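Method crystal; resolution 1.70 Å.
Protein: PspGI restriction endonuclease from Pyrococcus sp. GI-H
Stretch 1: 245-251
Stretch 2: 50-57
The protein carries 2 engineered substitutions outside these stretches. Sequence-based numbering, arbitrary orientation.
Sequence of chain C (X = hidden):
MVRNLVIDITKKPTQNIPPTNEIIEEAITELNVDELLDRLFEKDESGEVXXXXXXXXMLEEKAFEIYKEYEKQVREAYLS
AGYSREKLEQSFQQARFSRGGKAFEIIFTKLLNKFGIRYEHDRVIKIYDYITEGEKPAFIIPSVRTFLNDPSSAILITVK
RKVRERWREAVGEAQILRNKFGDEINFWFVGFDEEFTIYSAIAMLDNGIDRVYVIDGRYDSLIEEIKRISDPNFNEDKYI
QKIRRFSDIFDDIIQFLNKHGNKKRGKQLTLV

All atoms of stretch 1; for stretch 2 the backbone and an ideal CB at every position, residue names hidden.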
# COMPACT_ATOMS: atom_id res chain seq x y z
N ARG C 245 -13.99 -18.28 2.38
CA ARG C 245 -13.80 -17.82 3.73
C ARG C 245 -12.38 -18.13 4.17
O ARG C 245 -11.80 -19.16 3.85
CB ARG C 245 -14.78 -18.55 4.66
CG ARG C 245 -16.19 -18.25 4.42
CD ARG C 245 -17.03 -19.10 5.37
NE ARG C 245 -18.44 -18.71 5.39
CZ ARG C 245 -19.37 -19.16 4.54
NH1 ARG C 245 -19.05 -20.03 3.59
NH2 ARG C 245 -20.64 -18.75 4.65
N PHE C 246 -11.83 -17.24 4.99
CA PHE C 246 -10.56 -17.47 5.64
C PHE C 246 -10.47 -18.86 6.25
O PHE C 246 -9.48 -19.56 6.11
CB PHE C 246 -10.36 -16.41 6.72
CG PHE C 246 -9.12 -16.63 7.54
CD1 PHE C 246 -7.91 -16.15 7.11
CD2 PHE C 246 -9.17 -17.34 8.73
CE1 PHE C 246 -6.77 -16.33 7.88
CE2 PHE C 246 -8.03 -17.53 9.49
CZ PHE C 246 -6.84 -17.02 9.05
N SER C 247 -11.52 -19.28 6.92
CA SER C 247 -11.47 -20.56 7.58
C SER C 247 -11.20 -21.70 6.64
O SER C 247 -10.73 -22.76 7.07
CB SER C 247 -12.77 -20.79 8.34
OG SER C 247 -12.77 -19.96 9.47
N ASP C 248 -11.56 -21.52 5.37
CA ASP C 248 -11.45 -22.59 4.39
C ASP C 248 -10.03 -22.80 3.91
O ASP C 248 -9.74 -23.83 3.28
CB ASP C 248 -12.24 -22.25 3.14
CG ASP C 248 -13.72 -22.23 3.35
OD1 ASP C 248 -14.18 -22.64 4.40
OD2 ASP C 248 -14.41 -21.77 2.42
N ILE C 249 -9.14 -21.85 4.17
CA ILE C 249 -7.86 -21.92 3.50
C ILE C 249 -7.06 -23.14 3.97
O ILE C 249 -6.29 -23.70 3.24
CB ILE C 249 -7.05 -20.63 3.65
CG1 ILE C 249 -5.90 -20.62 2.65
CG2 ILE C 249 -6.57 -20.43 5.12
CD1 ILE C 249 -5.18 -19.28 2.51
N PHE C 250 -7.26 -23.56 5.20
CA PHE C 250 -6.45 -24.62 5.77
C PHE C 250 -6.73 -25.96 5.13
O PHE C 250 -5.80 -26.64 4.66
CB PHE C 250 -6.62 -24.60 7.28
CG PHE C 250 -6.23 -23.27 7.83
CD1 PHE C 250 -4.91 -22.91 7.89
CD2 PHE C 250 -7.19 -22.30 8.11
CE1 PHE C 250 -4.55 -21.67 8.31
CE2 PHE C 250 -6.84 -21.06 8.53
CZ PHE C 250 -5.52 -20.73 8.63
N ASP C 251 -8.00 -26.30 5.01
CA ASP C 251 -8.36 -27.51 4.30
C ASP C 251 -8.04 -27.37 2.81
O ASP C 251 -7.64 -28.32 2.17
CB ASP C 251 -9.83 -27.83 4.53
CG ASP C 251 -10.23 -29.13 3.89
OD1 ASP C 251 -9.56 -30.12 4.22
OD2 ASP C 251 -11.14 -29.13 3.02
N UNK C 50 -16.21 -23.46 16.42
CA UNK C 50 -14.85 -22.95 16.55
C UNK C 50 -14.18 -23.03 15.20
O UNK C 50 -13.84 -24.10 14.72
CB UNK C 50 -14.06 -23.73 17.60
N UNK C 51 -14.05 -21.88 14.57
CA UNK C 51 -13.44 -21.85 13.25
C UNK C 51 -12.08 -21.17 13.32
O UNK C 51 -11.82 -20.40 14.24
CB UNK C 51 -14.35 -21.13 12.25
N UNK C 52 -11.22 -21.44 12.31
CA UNK C 52 -9.97 -20.70 12.24
C UNK C 52 -10.17 -19.19 12.28
O UNK C 52 -9.40 -18.49 12.95
CB UNK C 52 -9.21 -21.08 10.97
N UNK C 53 -11.17 -18.68 11.57
CA UNK C 53 -11.35 -17.23 11.49
C UNK C 53 -11.71 -16.71 12.90
O UNK C 53 -11.20 -15.69 13.33
CB UNK C 53 -12.43 -16.87 10.47
N UNK C 54 -12.59 -17.42 13.61
CA UNK C 54 -12.94 -16.97 14.95
C UNK C 54 -11.76 -17.02 15.91
O UNK C 54 -11.61 -16.13 16.72
CB UNK C 54 -14.09 -17.82 15.50
N UNK C 55 -10.95 -18.06 15.84
CA UNK C 55 -9.79 -18.16 16.69
C UNK C 55 -8.83 -17.05 16.34
O UNK C 55 -8.26 -16.39 17.22
CB UNK C 55 -9.12 -19.53 16.56
N UNK C 56 -8.64 -16.85 15.05
CA UNK C 56 -7.73 -15.80 14.58
C UNK C 56 -8.16 -14.43 15.05
O UNK C 56 -7.35 -13.67 15.57
CB UNK C 56 -7.64 -15.81 13.05
N UNK C 57 -9.45 -14.16 14.94
CA UNK C 57 -9.98 -12.86 15.32
C UNK C 57 -9.87 -12.67 16.83
O UNK C 57 -9.49 -11.59 17.29
CB UNK C 57 -11.43 -12.72 14.86

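Position 50 lies before the helix, with extended backbone angles (phi -79°, psi 105°) and nothing of stretch 1 within 5.5 Å of its ideal CB. Stretch 1 therefore places no demand on it, and many side chains would do. The residue is Ile-50, a beta-branched type.

Position 51 is also extended (phi -111°, psi 159°), but a helix begins immediately after it, so it occupies the N-cap. The first turn of a helix leaves backbone NH groups without acceptors, and Ser, Thr, Asp or Asn can supply one from a short side chain. CA-to-CB points sideways to stretch 1, and the ideal CB is 3.4 Å from OG of Ser-247, so a compact group suits. The residue is Thr-51. With chi1 in the p well, Thr-51 OG1 accepts from the backbone N of position 54 at 3.0 Å, a capping bond, while its own CB remains 3.4 Å from Ser-247 OG.

Position 52 opens the helix (phi -52°, psi -42°), and its CB points toward stretch 1, where two aromatic rings wait: the ideal CB is 3.4 Å from Phe-250 CE2 and 4.0 Å from Phe-246 CE2. So tight an approach favours a small or compact apolar side chain, such as Ala or Pro. Proline is also at home in a first turn, where its missing NH costs no helical bond and its fixed phi matches the helix. Pro-52 is the deposited residue. Its CB packs 3.5 Å from Phe-250 CE2 and 4.1 Å from Phe-246 CE2, and its CD comes within 3.4 Å of Ser-247 OG.

At position 53 the CB points sideways, its ideal position only 3.3 Å from Ser-247 OG and 3.7 Å from Phe-246 CD2. The backbone makes the polar link here: being in the first turn, N of 53 has no helical acceptor and donates to Ser-247 OG at 2.9 Å, with an angle of 155°. That bond needs only a free NH, so any residue but proline could make it, and the close surroundings favour Ala, Ser or another small type. Ser-53 fits, its CA 3.5 Å from Phe-246 CD2; its chi1 is t, and its OG is hydrogen-bonded elsewhere in the structure.

Position 54 points away from stretch 1, leaving room for a long polar chain as far as this contact is concerned. Arg-54 takes it, and its N completes the cap.

Position 55 points sideways and meets nothing of stretch 1, which leaves its type open; it is Ile-55, whose N bonds to Thr-51 O at 3.0 Å.

Position 56, one turn beyond 52, again points toward stretch 1. Its ideal CB lies 4.0 Å from Phe-246 CE2, already in apolar contact, so Ala suffices, though other small nonpolar types are conceivable. Ala-56 makes this contact through its CB.

Position 57 is out of reach, so stretch 1 sets no preference. Lys-57 fills it, its chain extended through chi3 but turned at chi4 (103°).

Stretch 2, residues 50-57: ITPSRIAK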
# COMPACT_ATOMS: atom_id res chain seq x y z
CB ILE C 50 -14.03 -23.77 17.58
CG1 ILE C 50 -14.70 -23.65 18.95
CG2 ILE C 50 -12.57 -23.25 17.65
CD1 ILE C 50 -14.28 -24.72 19.90
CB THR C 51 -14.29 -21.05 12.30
OG1 THR C 51 -14.38 -19.68 12.76
CG2 THR C 51 -15.69 -21.67 12.17
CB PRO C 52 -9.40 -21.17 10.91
CG PRO C 52 -9.88 -22.59 10.78
CD PRO C 52 -11.29 -22.48 11.27
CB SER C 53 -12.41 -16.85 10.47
OG SER C 53 -12.44 -15.45 10.20
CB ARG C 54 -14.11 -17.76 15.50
CG ARG C 54 -15.36 -17.42 14.77
CD ARG C 54 -16.51 -18.20 15.33
NE ARG C 54 -17.78 -17.72 14.78
CZ ARG C 54 -18.71 -18.47 14.20
NH1 ARG C 54 -18.55 -19.78 14.05
NH2 ARG C 54 -19.83 -17.90 13.76
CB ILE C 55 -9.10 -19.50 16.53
CG1 ILE C 55 -9.98 -20.60 17.13
CG2 ILE C 55 -7.75 -19.52 17.26
CD1 ILE C 55 -9.43 -22.00 16.97
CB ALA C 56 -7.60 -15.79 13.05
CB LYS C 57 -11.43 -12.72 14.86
CG LYS C 57 -12.03 -11.34 15.05
CD LYS C 57 -13.23 -11.14 14.13
CE LYS C 57 -14.00 -9.84 14.38
NZ LYS C 57 -13.71 -8.77 13.36
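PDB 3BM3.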